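Local atomic coordinates of periplasmic binding protein/LacI transcriptional regulator (Clostridium phytofermentans, PDB entry 3BRS), a protein that probably binds a sugar in the cleft between two Rossmann-like lobes and hands it to a transporter, as related periplasmic sugar-binding proteins do. Residues P12-D17 with E46-Y51; I69-A74 with S98-D103; K176-T181 with A206-D211. All coordinates share one frame; numbering follows the deposited sequence.

Overall arrangement
All three contacts belong to a two-lobed periplasmic binding protein and follow one another along the chain without interleaving. Contacts 1 and 2 are in the lobe built on the parallel sheet of strands 39-42, 7-11, 68-71 and 92-96, at the carboxyl ends of those strands and in the loops that follow, facing the interlobe cleft. Their centres are 14 Å apart and they touch: the Lys-13 side chain packs on Ser-98 and Ala-73, and Tyr-51 on Ala-74. Contact 3 pairs two helices of the other lobe, its centre 21 Å from contact 1's and 30 Å from contact 2's. Helix 199-211 nevertheless reaches contact 1 through Tyr-200, across the cleft where a sugar probably binds.

Contact 1. Residues P12-D17 with E46-Y51; sequences PKVLDD and EKEEDY
Two loops at the carboxyl edge of the N-terminal lobe's parallel sheet meet here, beside the interlobe cleft in which proteins of this family hold their sugar. Residues 46-51 make a type I turn from Lys-47 to Asp-50, closed by Asp-50 N to Lys-47 O at 3.1 Å, and Asp-50 then takes the N-cap position of the next helix. Val-14 presses its CG1 branch onto the start of this turn. CG1 lies anti to the carbonyl carbon (chi1 -71°), which puts it only 3.0 Å from Glu-48 N, a tight fit, and 3.7 Å from Glu-48 CG. Lys-13 CB reaches the same methylene at 3.7 Å, from a direction roughly at right angles to that of Val-14, so two consecutive residues of the facing loop pack on the Glu-48 stem. No direct hydrogen bond joins the segments; water does the work. One molecule accepts from Lys-13 NZ and donates to Glu-48 OE1, bridging charged groups whose atoms, NZ and OE1, stand 4.7 Å apart. A second donates to Lys-13 O at 2.5 Å and, weakly, to Glu-48 O. The Glu-48 carboxylate is also gripped by Ser-172 at OE1 and Trp-22 at OE2, which should steady its charged form. Trp-22 of helix 20-36 packs on Lys-13 and Val-14, while Tyr-200 of helix 199-211, from the opposite lobe, touches Val-14 and Glu-48.

Contact 2. Residues I69-A74 with S98-D103; sequences ILLAAA and SGMKQD
One direct hydrogen bond ties the backbones of these segments together: Ala-73 N donates to Ser-98 O at 3.0 Å. The bond is fairly straight, 159° at the hydrogen, and approaches in the carbonyl plane, with a C=O...N angle of 146°. It continues the parallel pairing of strands 68-71 and 92-96 just past their ends.

A water makes the second, indirect link. It donates to Ala-73 O at 2.8 Å and to Gly-99 O at the same distance, which uses both its protons, and it accepts from the hydroxyl of Ser-98, OG, at 2.9 Å. Ser-98 OG is turned anti to its own backbone N (chi1 -158°), and in that position it also takes a weak hydrogen bond from Thr-145 N. Two main-chain carbonyls that have left the sheet are thus satisfied by a single solvent molecule.

The remaining contacts are apolar. Ala-73 CB leans on the Met-100 chain, meeting CG at 3.7 Å. Beyond the bend at chi3, Met-100 CE ends 4.3 Å from Leu-71 CD2, and Tyr-80 and Ala-83 of helix 80-83 also pack against the methionine.

Strands 68-71 and 92-96 are parallel neighbours joined by a beta-alpha-beta crossover through helix 80-83; their loops emerge together at the carboxyl edge of the sheet, where Rossmann-like binding proteins have their interlobe cleft.

Contact 3. Residues K176-T181 with A206-D211; sequences KAYDGT and ARAIKD
The phenol ring of Tyr-178 reaches across to helix 199-211, with Arg-207 CB and Asp-211 OD1 both at its edge and in its plane. The Asp-211 carboxylate is turned steeply against the ring, the two planes 72° apart. Both helices belong to the C-terminal Rossmann-like lobe, each following a parallel strand of its sheet, and their short segments approach to 8.4 Å between axes at a crossing angle of -47°. With CG anti to the backbone N, the tyrosine leaves its helix so that the CD2-CE2 side runs along the neighbouring turn. Tyr-178 CD2 meets Ala-208 CB at 3.6 Å and, further out, CE2 comes within 3.4 Å of Ala-208 CA. At the tip, Tyr-178 OH donates to Asp-211 OD1, on the anti lone pair, at 2.3 Å; this is very short for a hydrogen bond. Deeper in the interface the side chains are small, which lets the helices come close. Thr-181 CG2 touches Ala-208 CB at 3.6 Å, and Val-182 of the same helix packs on this alanine too, while Ile-209 leans towards Leu-185 and strand 219-224. The threonine keeps its polar branch for its own helix: Thr-181 OG1 donates to Ala-177 O at 2.7 Å from above the carbonyl plane, and that oxygen also accepts from Thr-181 N at 3.1 Å.

Contact 1. Residues P12-D17 with E46-Y51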
ATOM      1  N   PRO A  12      -3.934  10.910  -3.252  1.00 34.31           N
ATOM      2  CA  PRO A  12      -3.567   9.671  -2.520  1.00 31.92           C
ATOM      3  C   PRO A  12      -4.818   8.948  -1.970  1.00 32.64           C
ATOM      4  O   PRO A  12      -5.939   9.397  -2.189  1.00 34.10           O
ATOM      5  CB  PRO A  12      -2.673  10.150  -1.403  1.00 31.61           C
ATOM      6  CG  PRO A  12      -2.402  11.666  -1.658  1.00 36.56           C
ATOM      7  CD  PRO A  12      -3.535  12.130  -2.543  1.00 35.47           C
ATOM      8  N   LYS A  13      -4.663   7.777  -1.350  1.00 32.38           N
ATOM      9  CA  LYS A  13      -5.819   7.090  -0.773  1.00 28.55           C
ATOM     10  C   LYS A  13      -6.226   7.809   0.492  1.00 30.07           C
ATOM     11  O   LYS A  13      -7.440   7.831   0.785  1.00 29.43           O
ATOM     12  CB  LYS A  13      -5.452   5.676  -0.372  1.00 28.49           C
ATOM     13  CG  LYS A  13      -5.169   4.758  -1.594  1.00 21.27           C
ATOM     14  CD  LYS A  13      -4.967   3.372  -1.026  1.00 31.84           C
ATOM     15  CE  LYS A  13      -4.813   2.308  -2.100  1.00 34.69           C
ATOM     16  NZ  LYS A  13      -4.038   1.152  -1.493  1.00 39.97           N
ATOM     17  N   VAL A  14      -5.220   8.331   1.237  1.00 26.83           N
ATOM     18  CA  VAL A  14      -5.375   9.271   2.363  1.00 33.17           C
ATOM     19  C   VAL A  14      -4.177  10.221   2.474  1.00 35.45           C
ATOM     20  O   VAL A  14      -3.078   9.886   2.049  1.00 36.51           O
ATOM     21  CB  VAL A  14      -5.356   8.612   3.831  1.00 32.16           C
ATOM     22  CG1 VAL A  14      -6.596   7.785   4.156  1.00 46.65           C
ATOM     23  CG2 VAL A  14      -4.096   7.820   4.002  1.00 36.59           C
ATOM     24  N   LEU A  15      -4.389  11.342   3.155  1.00 38.26           N
ATOM     25  CA  LEU A  15      -3.300  12.196   3.633  1.00 44.12           C
ATOM     26  C   LEU A  15      -3.252  12.092   5.153  1.00 48.20           C
ATOM     27  O   LEU A  15      -3.732  12.967   5.815  1.00 49.59           O
ATOM     28  CB  LEU A  15      -3.549  13.663   3.217  1.00 45.06           C
ATOM     29  CG  LEU A  15      -3.285  14.024   1.742  1.00 53.47           C
ATOM     30  CD1 LEU A  15      -4.356  14.948   1.264  1.00 42.25           C
ATOM     31  CD2 LEU A  15      -1.889  14.639   1.591  1.00 43.09           C
ATOM     32  N   ASP A  16      -2.705  11.011   5.693  1.00 51.86           N
ATOM     33  CA  ASP A  16      -2.824  10.715   7.106  1.00 55.23           C
ATOM     34  C   ASP A  16      -1.653  11.378   7.790  1.00 59.04           C
ATOM     35  O   ASP A  16      -1.854  12.295   8.573  1.00 61.87           O
ATOM     36  CB  ASP A  16      -2.841   9.192   7.369  1.00 56.34           C
ATOM     37  CG  ASP A  16      -2.940   8.827   8.879  1.00 80.11           C
ATOM     38  OD1 ASP A  16      -3.346   7.691   9.243  1.00 51.33           O
ATOM     39  OD2 ASP A  16      -2.598   9.682   9.708  1.00 51.73           O
ATOM     40  N   ASP A  17      -0.434  10.939   7.511  1.00 58.06           N
ATOM     41  CA  ASP A  17       0.725  11.611   8.085  1.00 59.67           C
ATOM     42  C   ASP A  17       1.082  11.297   9.558  1.00 57.76           C
ATOM     43  O   ASP A  17       2.081  11.758  10.055  1.00 58.21           O
ATOM     44  CB  ASP A  17       0.744  13.113   7.711  1.00 62.33           C
ATOM     45  CG  ASP A  17       0.626  14.051   8.894  1.00 85.20           C
ATOM     46  OD1 ASP A  17      -0.227  13.839   9.786  1.00 70.22           O
ATOM     47  OD2 ASP A  17       1.391  15.046   8.894  1.00 70.16           O
ATOM     48  N   GLU A  46     -10.618  11.113   4.010  1.00 29.06           N
ATOM     49  CA  GLU A  46     -10.091  10.997   5.348  1.00 34.75           C
ATOM     50  C   GLU A  46      -9.749   9.609   5.713  1.00 35.37           C
ATOM     51  O   GLU A  46      -8.971   9.400   6.600  1.00 37.54           O
ATOM     52  CB  GLU A  46     -10.966  11.708   6.403  1.00 39.08           C
ATOM     53  CG  GLU A  46     -11.002  13.224   6.182  1.00 63.63           C
ATOM     54  CD  GLU A  46     -11.904  13.900   7.171  1.00 52.72           C
ATOM     55  OE1 GLU A  46     -13.049  13.406   7.359  1.00 72.31           O
ATOM     56  OE2 GLU A  46     -11.477  14.915   7.762  1.00 71.11           O
ATOM     57  N   LYS A  47     -10.266   8.652   4.963  1.00 34.96           N
ATOM     58  CA  LYS A  47     -10.004   7.227   5.203  1.00 33.55           C
ATOM     59  C   LYS A  47      -9.641   6.553   3.928  1.00 31.69           C
ATOM     60  O   LYS A  47     -10.366   6.724   2.956  1.00 30.25           O
ATOM     61  CB  LYS A  47     -11.316   6.600   5.652  1.00 34.89           C
ATOM     62  CG  LYS A  47     -11.813   7.218   6.944  1.00 33.40           C
ATOM     63  CD  LYS A  47     -12.208   6.199   7.867  1.00 46.43           C
ATOM     64  CE  LYS A  47     -13.662   6.132   7.923  1.00 47.82           C
ATOM     65  NZ  LYS A  47     -14.034   7.024   9.076  1.00 56.00           N
ATOM     66  N   GLU A  48      -8.686   5.619   3.975  1.00 31.00           N
ATOM     67  CA  GLU A  48      -8.256   4.785   2.814  1.00 30.78           C
ATOM     68  C   GLU A  48      -9.318   4.076   2.015  1.00 33.56           C
ATOM     69  O   GLU A  48      -9.181   3.829   0.753  1.00 34.12           O
ATOM     70  CB  GLU A  48      -7.201   3.782   3.227  1.00 28.79           C
ATOM     71  CG  GLU A  48      -5.808   4.324   3.032  1.00 27.91           C
ATOM     72  CD  GLU A  48      -4.692   3.294   3.280  1.00 32.57           C
ATOM     73  OE1 GLU A  48      -4.902   2.090   3.031  1.00 37.65           O
ATOM     74  OE2 GLU A  48      -3.548   3.693   3.659  1.00 39.98           O
ATOM     75  N   GLU A  49     -10.331   3.629   2.729  1.00 32.86           N
ATOM     76  CA  GLU A  49     -11.335   2.783   2.085  1.00 34.48           C
ATOM     77  C   GLU A  49     -12.486   3.571   1.544  1.00 36.75           C
ATOM     78  O   GLU A  49     -13.412   3.000   0.955  1.00 38.39           O
ATOM     79  CB  GLU A  49     -11.870   1.691   3.031  1.00 36.74           C
ATOM     80  CG  GLU A  49     -12.834   2.180   4.106  1.00 42.66           C
ATOM     81  CD  GLU A  49     -12.141   2.654   5.372  1.00 37.88           C
ATOM     82  OE1 GLU A  49     -12.765   2.447   6.447  1.00 43.07           O
ATOM     83  OE2 GLU A  49     -10.987   3.187   5.323  1.00 41.43           O
ATOM     84  N   ASP A  50     -12.492   4.891   1.741  1.00 38.67           N
ATOM     85  CA  ASP A  50     -13.657   5.659   1.313  1.00 33.41           C
ATOM     86  C   ASP A  50     -13.620   5.919  -0.203  1.00 31.78           C
ATOM     87  O   ASP A  50     -13.491   7.028  -0.705  1.00 32.09           O
ATOM     88  CB  ASP A  50     -13.725   6.935   2.155  1.00 31.37           C
ATOM     89  CG  ASP A  50     -15.063   7.572   2.109  1.00 31.44           C
ATOM     90  OD1 ASP A  50     -15.969   7.110   1.375  1.00 30.58           O
ATOM     91  OD2 ASP A  50     -15.249   8.582   2.836  1.00 47.30           O
ATOM     92  N   TYR A  51     -13.755   4.893  -0.995  1.00 30.31           N
ATOM     93  CA  TYR A  51     -13.684   5.141  -2.465  1.00 28.59           C
ATOM     94  C   TYR A  51     -14.795   6.089  -2.992  1.00 30.90           C
ATOM     95  O   TYR A  51     -14.630   6.670  -4.077  1.00 31.00           O
ATOM     96  CB  TYR A  51     -13.577   3.793  -3.312  1.00 25.18           C
ATOM     97  CG  TYR A  51     -14.905   3.067  -3.478  1.00 33.08           C
ATOM     98  CD1 TYR A  51     -15.856   3.515  -4.430  1.00 32.49           C
ATOM     99  CD2 TYR A  51     -15.247   2.012  -2.647  1.00 24.86           C
ATOM    100  CE1 TYR A  51     -17.134   2.907  -4.602  1.00 29.33           C
ATOM    101  CE2 TYR A  51     -16.563   1.410  -2.783  1.00 33.19           C
ATOM    102  CZ  TYR A  51     -17.455   1.878  -3.773  1.00 29.63           C
ATOM    103  OH  TYR A  51     -18.682   1.325  -4.002  1.00 39.44           O
TER
HETATM  104  O   HOH W   1      -5.885   0.774   0.599  1.00 33.24           O
HETATM  105  O   HOH W   2      -9.302   6.662  -0.419  1.00 38.22           O

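Contact 2. Residues I69-A74 with S98-D103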
ATOM      1  N   ILE A  69      -3.494  14.026 -13.435  1.00 29.63           N
ATOM      2  CA  ILE A  69      -3.949  13.659 -12.093  1.00 29.40           C
ATOM      3  C   ILE A  69      -3.137  12.436 -11.716  1.00 29.62           C
ATOM      4  O   ILE A  69      -3.026  11.501 -12.534  1.00 27.98           O
ATOM      5  CB  ILE A  69      -5.431  13.277 -12.161  1.00 30.51           C
ATOM      6  CG1 ILE A  69      -6.332  14.522 -12.019  1.00 34.89           C
ATOM      7  CG2 ILE A  69      -5.778  12.102 -11.172  1.00 24.66           C
ATOM      8  CD1 ILE A  69      -7.829  14.244 -12.593  1.00 27.55           C
ATOM      9  N   LEU A  70      -2.531  12.420 -10.521  1.00 30.21           N
ATOM     10  CA  LEU A  70      -1.858  11.198 -10.036  1.00 30.11           C
ATOM     11  C   LEU A  70      -2.786  10.510  -9.036  1.00 30.20           C
ATOM     12  O   LEU A  70      -3.252  11.173  -8.121  1.00 31.28           O
ATOM     13  CB  LEU A  70      -0.529  11.505  -9.310  1.00 28.68           C
ATOM     14  CG  LEU A  70       0.476  12.282 -10.138  1.00 29.78           C
ATOM     15  CD1 LEU A  70       0.134  13.756 -10.153  1.00 29.57           C
ATOM     16  CD2 LEU A  70       1.736  12.060  -9.433  1.00 36.99           C
ATOM     17  N   LEU A  71      -2.998   9.192  -9.123  1.00 25.16           N
ATOM     18  CA  LEU A  71      -4.115   8.679  -8.411  1.00 23.36           C
ATOM     19  C   LEU A  71      -3.701   7.405  -7.799  1.00 26.67           C
ATOM     20  O   LEU A  71      -3.166   6.559  -8.524  1.00 29.13           O
ATOM     21  CB  LEU A  71      -5.303   8.462  -9.378  1.00 22.88           C
ATOM     22  CG  LEU A  71      -6.479   7.665  -8.836  1.00 30.98           C
ATOM     23  CD1 LEU A  71      -7.152   8.356  -7.604  1.00 29.04           C
ATOM     24  CD2 LEU A  71      -7.478   7.426  -9.996  1.00 25.35           C
ATOM     25  N   ALA A  72      -3.942   7.254  -6.484  1.00 26.30           N
ATOM     26  CA  ALA A  72      -3.759   5.927  -5.817  1.00 27.49           C
ATOM     27  C   ALA A  72      -5.187   5.430  -5.659  1.00 30.06           C
ATOM     28  O   ALA A  72      -5.988   6.067  -4.986  1.00 33.08           O
ATOM     29  CB  ALA A  72      -2.997   6.039  -4.507  1.00 19.81           C
ATOM     30  N   ALA A  73      -5.546   4.382  -6.431  1.00 29.00           N
ATOM     31  CA  ALA A  73      -6.971   4.032  -6.597  1.00 25.95           C
ATOM     32  C   ALA A  73      -7.428   3.357  -5.324  1.00 25.78           C
ATOM     33  O   ALA A  73      -6.949   2.263  -4.927  1.00 26.09           O
ATOM     34  CB  ALA A  73      -7.123   3.100  -7.769  1.00 26.83           C
ATOM     35  N   ALA A  74      -8.464   3.889  -4.713  1.00 26.94           N
ATOM     36  CA  ALA A  74      -8.971   3.231  -3.476  1.00 28.28           C
ATOM     37  C   ALA A  74      -9.500   1.804  -3.716  1.00 31.56           C
ATOM     38  O   ALA A  74      -9.431   0.952  -2.858  1.00 34.74           O
ATOM     39  CB  ALA A  74     -10.016   4.104  -2.759  1.00 27.43           C
ATOM     40  N   SER A  98      -1.344   2.023  -6.296  1.00 30.13           N
ATOM     41  CA  SER A  98      -2.432   1.027  -6.238  1.00 30.77           C
ATOM     42  C   SER A  98      -3.262   1.136  -7.454  1.00 32.49           C
ATOM     43  O   SER A  98      -3.864   2.184  -7.650  1.00 32.47           O
ATOM     44  CB  SER A  98      -3.328   1.215  -5.038  1.00 31.07           C
ATOM     45  OG  SER A  98      -4.001  -0.022  -4.772  1.00 31.07           O
ATOM     46  N   GLY A  99      -3.234   0.099  -8.302  1.00 27.48           N
ATOM     47  CA  GLY A  99      -3.891   0.187  -9.625  1.00 27.64           C
ATOM     48  C   GLY A  99      -5.379  -0.157  -9.661  1.00 28.35           C
ATOM     49  O   GLY A  99      -6.017  -0.538  -8.624  1.00 25.79           O
ATOM     50  N   MET A 100      -5.940   0.016 -10.855  1.00 28.90           N
ATOM     51  CA  MET A 100      -7.267  -0.501 -11.250  1.00 30.57           C
ATOM     52  C   MET A 100      -7.177  -1.796 -12.176  1.00 35.73           C
ATOM     53  O   MET A 100      -6.186  -2.054 -12.825  1.00 34.42           O
ATOM     54  CB  MET A 100      -8.027   0.580 -11.958  1.00 31.56           C
ATOM     55  CG  MET A 100      -8.252   1.840 -11.020  1.00 25.68           C
ATOM     56  SD  MET A 100      -9.012   3.296 -11.790  1.00 26.25           S
ATOM     57  CE  MET A 100      -7.465   3.886 -12.368  1.00 32.93           C
ATOM     58  N   LYS A 101      -8.277  -2.555 -12.198  1.00 39.29           N
ATOM     59  CA  LYS A 101      -8.510  -3.689 -13.038  1.00 39.48           C
ATOM     60  C   LYS A 101      -8.623  -3.191 -14.440  1.00 38.36           C
ATOM     61  O   LYS A 101      -8.321  -3.944 -15.364  1.00 34.32           O
ATOM     62  CB  LYS A 101      -9.870  -4.331 -12.680  1.00 40.31           C
ATOM     63  CG  LYS A 101     -10.108  -5.738 -13.291  1.00 48.78           C
ATOM     64  CD  LYS A 101     -11.598  -6.112 -13.185  1.00 43.14           C
ATOM     65  CE  LYS A 101     -12.512  -4.865 -13.372  1.00 55.15           C
ATOM     66  NZ  LYS A 101     -14.000  -5.206 -13.285  1.00 59.38           N
ATOM     67  N   GLN A 102      -9.115  -1.956 -14.608  1.00 37.59           N
ATOM     68  CA  GLN A 102      -9.318  -1.387 -15.951  1.00 40.51           C
ATOM     69  C   GLN A 102      -8.017  -0.727 -16.412  1.00 44.10           C
ATOM     70  O   GLN A 102      -7.347  -0.036 -15.637  1.00 42.66           O
ATOM     71  CB  GLN A 102     -10.509  -0.415 -16.008  1.00 38.90           C
ATOM     72  CG  GLN A 102     -11.872  -1.099 -15.542  1.00 36.25           C
ATOM     73  CD  GLN A 102     -12.090  -0.990 -14.007  1.00 47.75           C
ATOM     74  OE1 GLN A 102     -11.153  -0.692 -13.208  1.00 28.29           O
ATOM     75  NE2 GLN A 102     -13.331  -1.208 -13.592  1.00 30.25           N
ATOM     76  N   ASP A 103      -7.659  -0.940 -17.672  1.00 45.99           N
ATOM     77  CA  ASP A 103      -6.338  -0.544 -18.122  1.00 48.74           C
ATOM     78  C   ASP A 103      -6.307   0.893 -18.610  1.00 47.81           C
ATOM     79  O   ASP A 103      -6.043   1.147 -19.788  1.00 48.85           O
ATOM     80  CB  ASP A 103      -5.822  -1.464 -19.225  1.00 52.13           C
ATOM     81  CG  ASP A 103      -4.421  -1.110 -19.627  1.00 85.33           C
ATOM     82  OD1 ASP A 103      -3.612  -0.863 -18.693  1.00 67.89           O
ATOM     83  OD2 ASP A 103      -4.153  -1.035 -20.854  1.00 66.82           O
TER
HETATM   84  O   HOH W   3      -6.652  -0.324  -5.875  1.00 32.68           O

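Contact 3. Residues K176-T181 with A206-D211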
ATOM      1  N   LYS A 176      -8.751  -1.246  14.588  1.00 29.04           N
ATOM      2  CA  LYS A 176      -9.274  -2.502  14.088  1.00 32.48           C
ATOM      3  C   LYS A 176      -8.233  -3.548  13.966  1.00 32.88           C
ATOM      4  O   LYS A 176      -8.479  -4.768  14.214  1.00 33.70           O
ATOM      5  CB  LYS A 176     -10.026  -2.357  12.731  1.00 35.71           C
ATOM      6  CG  LYS A 176     -11.498  -2.019  12.883  1.00 39.02           C
ATOM      7  CD  LYS A 176     -12.147  -1.722  11.531  1.00 36.73           C
ATOM      8  CE  LYS A 176     -12.703  -3.021  10.946  1.00 44.65           C
ATOM      9  NZ  LYS A 176     -13.538  -2.865   9.686  1.00 47.90           N
ATOM     10  N   ALA A 177      -7.059  -3.106  13.521  1.00 32.65           N
ATOM     11  CA  ALA A 177      -5.869  -4.017  13.492  1.00 29.66           C
ATOM     12  C   ALA A 177      -5.664  -4.622  14.854  1.00 26.57           C
ATOM     13  O   ALA A 177      -5.409  -5.821  15.001  1.00 27.55           O
ATOM     14  CB  ALA A 177      -4.622  -3.275  13.105  1.00 30.93           C
ATOM     15  N   TYR A 178      -5.723  -3.801  15.860  1.00 25.85           N
ATOM     16  CA  TYR A 178      -5.498  -4.272  17.269  1.00 28.60           C
ATOM     17  C   TYR A 178      -6.546  -5.260  17.746  1.00 30.28           C
ATOM     18  O   TYR A 178      -6.228  -6.387  18.214  1.00 30.52           O
ATOM     19  CB  TYR A 178      -5.510  -3.045  18.149  1.00 28.35           C
ATOM     20  CG  TYR A 178      -5.321  -3.271  19.631  1.00 29.14           C
ATOM     21  CD1 TYR A 178      -6.401  -3.490  20.476  1.00 29.62           C
ATOM     22  CD2 TYR A 178      -4.048  -3.198  20.193  1.00 25.55           C
ATOM     23  CE1 TYR A 178      -6.201  -3.658  21.870  1.00 32.83           C
ATOM     24  CE2 TYR A 178      -3.838  -3.379  21.540  1.00 28.13           C
ATOM     25  CZ  TYR A 178      -4.884  -3.581  22.389  1.00 30.25           C
ATOM     26  OH  TYR A 178      -4.587  -3.679  23.752  1.00 25.97           O
ATOM     27  N   ASP A 179      -7.825  -4.848  17.619  1.00 30.03           N
ATOM     28  CA  ASP A 179      -8.993  -5.744  17.855  1.00 29.36           C
ATOM     29  C   ASP A 179      -8.928  -7.065  17.142  1.00 29.43           C
ATOM     30  O   ASP A 179      -9.144  -8.078  17.741  1.00 31.65           O
ATOM     31  CB  ASP A 179     -10.243  -5.095  17.364  1.00 31.69           C
ATOM     32  CG  ASP A 179     -10.647  -3.960  18.211  1.00 49.48           C
ATOM     33  OD1 ASP A 179      -9.889  -3.577  19.144  1.00 39.92           O
ATOM     34  OD2 ASP A 179     -11.759  -3.473  17.938  1.00 50.22           O
ATOM     35  N   GLY A 180      -8.656  -7.053  15.844  1.00 27.80           N
ATOM     36  CA  GLY A 180      -8.666  -8.319  15.025  1.00 23.83           C
ATOM     37  C   GLY A 180      -7.511  -9.195  15.421  1.00 25.69           C
ATOM     38  O   GLY A 180      -7.604 -10.411  15.378  1.00 29.74           O
ATOM     39  N   THR A 181      -6.415  -8.586  15.843  1.00 23.63           N
ATOM     40  CA  THR A 181      -5.281  -9.343  16.388  1.00 23.19           C
ATOM     41  C   THR A 181      -5.619 -10.020  17.720  1.00 29.49           C
ATOM     42  O   THR A 181      -5.314 -11.221  17.979  1.00 29.86           O
ATOM     43  CB  THR A 181      -4.091  -8.381  16.607  1.00 24.39           C
ATOM     44  OG1 THR A 181      -3.661  -7.911  15.305  1.00 30.28           O
ATOM     45  CG2 THR A 181      -2.942  -9.143  17.113  1.00 16.00           C
ATOM     46  N   ALA A 206       1.344  -5.353  16.482  1.00 21.57           N
ATOM     47  CA  ALA A 206       2.483  -5.384  17.447  1.00 25.00           C
ATOM     48  C   ALA A 206       1.986  -4.883  18.787  1.00 31.30           C
ATOM     49  O   ALA A 206       2.373  -5.417  19.780  1.00 32.72           O
ATOM     50  CB  ALA A 206       3.579  -4.490  16.962  1.00 23.60           C
ATOM     51  N   ARG A 207       1.133  -3.847  18.840  1.00 33.35           N
ATOM     52  CA  ARG A 207       0.610  -3.416  20.166  1.00 35.47           C
ATOM     53  C   ARG A 207      -0.169  -4.489  20.930  1.00 35.58           C
ATOM     54  O   ARG A 207       0.039  -4.710  22.135  1.00 33.84           O
ATOM     55  CB  ARG A 207      -0.287  -2.204  20.041  1.00 36.26           C
ATOM     56  CG  ARG A 207       0.439  -1.128  19.377  1.00 47.63           C
ATOM     57  CD  ARG A 207      -0.089   0.164  19.812  1.00 58.19           C
ATOM     58  NE  ARG A 207      -1.154   0.644  18.961  1.00 44.02           N
ATOM     59  CZ  ARG A 207      -1.039   1.697  18.157  1.00 62.50           C
ATOM     60  NH1 ARG A 207      -2.077   2.092  17.451  1.00 34.18           N
ATOM     61  NH2 ARG A 207       0.105   2.363  18.077  1.00 40.86           N
ATOM     62  N   ALA A 208      -1.083  -5.119  20.209  1.00 34.29           N
ATOM     63  CA  ALA A 208      -1.942  -6.144  20.731  1.00 35.42           C
ATOM     64  C   ALA A 208      -1.096  -7.293  21.241  1.00 34.20           C
ATOM     65  O   ALA A 208      -1.272  -7.735  22.379  1.00 34.67           O
ATOM     66  CB  ALA A 208      -2.926  -6.619  19.642  1.00 33.88           C
ATOM     67  N   ILE A 209      -0.132  -7.713  20.457  1.00 32.19           N
ATOM     68  CA  ILE A 209       0.790  -8.799  20.873  1.00 35.05           C
ATOM     69  C   ILE A 209       1.554  -8.367  22.138  1.00 37.57           C
ATOM     70  O   ILE A 209       1.885  -9.179  22.981  1.00 40.00           O
ATOM     71  CB  ILE A 209       1.811  -9.148  19.703  1.00 35.75           C
ATOM     72  CG1 ILE A 209       1.224 -10.066  18.632  1.00 33.27           C
ATOM     73  CG2 ILE A 209       3.126  -9.777  20.199  1.00 23.40           C
ATOM     74  CD1 ILE A 209       2.035 -10.004  17.302  1.00 33.22           C
ATOM     75  N   LYS A 210       1.820  -7.080  22.266  1.00 37.33           N
ATOM     76  CA  LYS A 210       2.552  -6.523  23.434  1.00 38.46           C
ATOM     77  C   LYS A 210       1.662  -6.550  24.690  1.00 37.76           C
ATOM     78  O   LYS A 210       2.091  -6.954  25.789  1.00 34.39           O
ATOM     79  CB  LYS A 210       2.891  -5.051  23.146  1.00 40.59           C
ATOM     80  CG  LYS A 210       4.157  -4.561  23.893  1.00 60.13           C
ATOM     81  CD  LYS A 210       3.961  -3.149  24.438  1.00 43.38           C
ATOM     82  CE  LYS A 210       5.295  -2.525  24.919  1.00 61.62           C
ATOM     83  NZ  LYS A 210       6.217  -3.510  25.589  1.00 54.30           N
ATOM     84  N   ASP A 211       0.382  -6.156  24.488  1.00 36.85           N
ATOM     85  CA  ASP A 211      -0.596  -6.023  25.567  1.00 33.98           C
ATOM     86  C   ASP A 211      -1.046  -7.363  26.058  1.00 34.96           C
ATOM     87  O   ASP A 211      -1.611  -7.485  27.167  1.00 36.37           O
ATOM     88  CB  ASP A 211      -1.823  -5.221  25.120  1.00 30.18           C
ATOM     89  CG  ASP A 211      -1.534  -3.695  24.966  1.00 49.49           C
ATOM     90  OD1 ASP A 211      -2.457  -3.021  24.475  1.00 22.75           O
ATOM     91  OD2 ASP A 211      -0.423  -3.161  25.333  1.00 32.19           O
TER